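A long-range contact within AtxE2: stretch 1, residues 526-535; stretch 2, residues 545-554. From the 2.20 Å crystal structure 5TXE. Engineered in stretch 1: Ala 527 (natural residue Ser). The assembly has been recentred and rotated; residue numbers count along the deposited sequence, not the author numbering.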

# COMPACT_ATOMS: atom_id res chain seq x y z
N LEU A 526 -1.75 10.04 -6.04
CA LEU A 526 -0.76 9.10 -6.49
C LEU A 526 -1.49 7.82 -6.88
O LEU A 526 -2.48 7.43 -6.26
CB LEU A 526 0.24 8.83 -5.37
CG LEU A 526 1.29 7.77 -5.67
CD1 LEU A 526 2.57 8.13 -4.92
CD2 LEU A 526 0.85 6.38 -5.23
N ALA A 527 -1.02 7.18 -7.94
CA ALA A 527 -1.59 5.93 -8.44
C ALA A 527 -3.05 6.18 -8.89
O ALA A 527 -3.29 7.07 -9.69
CB ALA A 527 -1.46 4.83 -7.40
N ASP A 528 -4.02 5.49 -8.31
CA ASP A 528 -5.38 5.66 -8.76
C ASP A 528 -5.85 7.07 -8.47
O ASP A 528 -6.58 7.63 -9.22
CB ASP A 528 -6.31 4.58 -8.19
CG ASP A 528 -7.65 4.52 -8.95
OD1 ASP A 528 -7.60 4.27 -10.17
OD2 ASP A 528 -8.72 4.83 -8.36
N GLY A 529 -5.31 7.69 -7.43
CA GLY A 529 -5.59 9.06 -7.13
C GLY A 529 -5.03 10.02 -8.13
O GLY A 529 -5.59 11.11 -8.28
N ALA A 530 -3.93 9.64 -8.81
CA ALA A 530 -3.42 10.49 -9.85
C ALA A 530 -4.41 10.57 -10.99
O ALA A 530 -4.60 11.63 -11.57
CB ALA A 530 -2.10 9.99 -10.37
N THR A 531 -4.98 9.43 -11.34
CA THR A 531 -5.98 9.38 -12.42
C THR A 531 -7.15 10.33 -12.06
O THR A 531 -7.69 11.06 -12.90
CB THR A 531 -6.47 7.95 -12.58
OG1 THR A 531 -5.35 7.06 -12.70
CG2 THR A 531 -7.36 7.77 -13.78
N THR A 532 -7.52 10.33 -10.79
CA THR A 532 -8.61 11.17 -10.33
C THR A 532 -8.21 12.61 -10.45
O THR A 532 -9.00 13.43 -10.78
CB THR A 532 -9.01 10.79 -8.88
OG1 THR A 532 -9.68 9.53 -8.90
CG2 THR A 532 -9.90 11.81 -8.24
N VAL A 533 -6.97 12.93 -10.16
CA VAL A 533 -6.54 14.29 -10.34
C VAL A 533 -6.66 14.73 -11.77
O VAL A 533 -7.09 15.85 -12.03
CB VAL A 533 -5.10 14.50 -9.96
CG1 VAL A 533 -4.65 15.91 -10.29
CG2 VAL A 533 -4.93 14.25 -8.46
N HIS A 534 -6.28 13.88 -12.70
CA HIS A 534 -6.24 14.29 -14.11
C HIS A 534 -7.67 14.49 -14.58
O HIS A 534 -8.00 15.50 -15.19
CB HIS A 534 -5.49 13.27 -15.02
CG HIS A 534 -4.12 12.92 -14.54
ND1 HIS A 534 -3.58 11.66 -14.69
CD2 HIS A 534 -3.22 13.64 -13.83
CE1 HIS A 534 -2.39 11.64 -14.13
NE2 HIS A 534 -2.15 12.83 -13.60
N PHE A 535 -8.48 13.51 -14.26
CA PHE A 535 -9.94 13.57 -14.55
C PHE A 535 -10.59 14.78 -13.92
O PHE A 535 -11.40 15.47 -14.53
CB PHE A 535 -10.64 12.29 -14.03
CG PHE A 535 -12.03 12.10 -14.55
CD1 PHE A 535 -12.24 11.54 -15.79
CD2 PHE A 535 -13.13 12.59 -13.84
CE1 PHE A 535 -13.52 11.37 -16.29
CE2 PHE A 535 -14.42 12.40 -14.30
CZ PHE A 535 -14.61 11.79 -15.54
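Stretch 2 545-554: AAVTSSCCTD

A histidine carried on a helix can fasten a neighbouring loop by using both of its ring nitrogens, and the contact between these two stretches of AtxE2 is a compact example. The first stretch begins as a loop and becomes a helix from Asp 528 onward, with the engineered Ala 527 at its N-cap position. The second runs as a strand from Ala 545 to Thr 548, then continues without regular structure to Asp 554. Helix and strand run in roughly opposite senses, with 147° between their N-to-C directions and a signed crossing angle of -147°; their axes approach to 8.7 Å. Altogether 464 Å² is buried, summed over both sides.

His 534 has the largest share, 88 Å², and points toward the second stretch. With chi1 in the m well, its ring presents two edge positions to the loop. ND1 lies 2.7 Å from Thr 553 OG1 in a nearly straight hydrogen bond, while NE2 donates to Ser 550 O at 3.1 Å with a more bent angle of 137°. The loop is thus held at two points, three residues apart, by a single side chain. Between them in sequence come Cys 551 and Cys 552, joined by a disulfide, SG to SG 2.1 Å, and by a cis peptide bond. The sulfur of Cys 551 approaches the imidazole obliquely, and its SG is 3.9 Å from His 534 NE2.

Thr 553, with 61 Å² covered, makes the shortest contact with the histidine. Its hydroxyl also packs against the helix one turn back, OG1 lying 3.8 Å from Thr 531 CA, so one atom combines a polar bond with close packing.

Val 533, on the helix and covered over 49 Å², makes the apolar contact with the strand: its CG1 is 4.1 Å from Ala 546 CB, and its CG2 is 4.1 Å from Val 547 O. Nearby, the CA-to-CB bond of Thr 548 points toward the helix, and Ala 530 CB lies 3.4 Å from Thr 548 OG1. Thr 548 OG1 also donates to Ser 550 O at 2.9 Å, so this carbonyl accepts from both Thr 548 and His 534.

At the start of the first stretch, Leu 526 CG rests 3.3 Å from Ser 549 OG. A water completes the junction, its O accepting from Ala 527 N at 2.7 Å and hydrogen-bonding Ser 550 OG at 2.6 Å, thereby bridging the beginning of the helix to the loop.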

# COMPACT_ATOMS: atom_id res chain seq x y z
N ALA A 545 -5.81 24.25 -7.00
CA ALA A 545 -4.39 23.81 -7.11
C ALA A 545 -4.31 22.30 -6.97
O ALA A 545 -5.22 21.69 -6.36
CB ALA A 545 -3.53 24.50 -6.09
N ALA A 546 -3.30 21.70 -7.60
CA ALA A 546 -3.15 20.27 -7.53
C ALA A 546 -1.70 19.83 -7.53
O ALA A 546 -0.82 20.58 -7.98
CB ALA A 546 -3.91 19.62 -8.65
N VAL A 547 -1.48 18.64 -6.95
CA VAL A 547 -0.24 17.96 -6.96
C VAL A 547 -0.51 16.53 -7.34
O VAL A 547 -1.49 15.95 -6.90
CB VAL A 547 0.43 18.00 -5.60
CG1 VAL A 547 1.74 17.22 -5.64
CG2 VAL A 547 0.72 19.45 -5.20
N THR A 548 0.33 15.96 -8.22
CA THR A 548 0.25 14.54 -8.58
C THR A 548 1.66 13.94 -8.59
O THR A 548 2.63 14.65 -8.82
CB THR A 548 -0.47 14.36 -9.92
OG1 THR A 548 -0.57 12.99 -10.20
CG2 THR A 548 0.30 14.94 -11.10
N SER A 549 1.80 12.66 -8.34
CA SER A 549 3.10 12.00 -8.39
C SER A 549 3.43 11.47 -9.78
O SER A 549 4.57 11.11 -10.05
CB SER A 549 3.11 10.84 -7.46
OG SER A 549 2.27 9.82 -8.00
N SER A 550 2.46 11.41 -10.65
CA SER A 550 2.68 10.95 -11.99
C SER A 550 1.72 11.60 -13.00
O SER A 550 0.69 12.18 -12.64
CB SER A 550 2.52 9.44 -12.08
OG SER A 550 1.18 9.07 -11.76
N CYS A 551 2.09 11.50 -14.26
CA CYS A 551 1.31 11.93 -15.37
C CYS A 551 1.82 11.07 -16.57
O CYS A 551 2.99 10.64 -16.58
CB CYS A 551 1.51 13.44 -15.56
SG CYS A 551 0.17 14.25 -16.46
N CYS A 552 0.97 10.71 -17.53
CA CYS A 552 -0.43 11.21 -17.66
C CYS A 552 -1.38 10.09 -17.91
O CYS A 552 -0.99 8.93 -18.17
CB CYS A 552 -0.50 12.19 -18.83
SG CYS A 552 0.45 13.71 -18.50
N THR A 553 -2.66 10.40 -17.85
CA THR A 553 -3.66 9.41 -18.23
C THR A 553 -4.03 9.64 -19.67
O THR A 553 -5.00 10.41 -19.97
CB THR A 553 -4.88 9.50 -17.29
OG1 THR A 553 -4.44 9.47 -15.93
CG2 THR A 553 -5.82 8.38 -17.60
N ASP A 554 -3.25 9.05 -20.57
CA ASP A 554 -3.32 9.36 -22.01
C ASP A 554 -2.80 8.21 -22.80
O ASP A 554 -2.23 7.27 -22.20
CB ASP A 554 -2.65 10.71 -22.37
CG ASP A 554 -1.09 10.73 -22.21
OD1 ASP A 554 -0.47 9.76 -21.71
OD2 ASP A 554 -0.48 11.79 -22.57
O HOH W 1 0.97 7.44 -9.80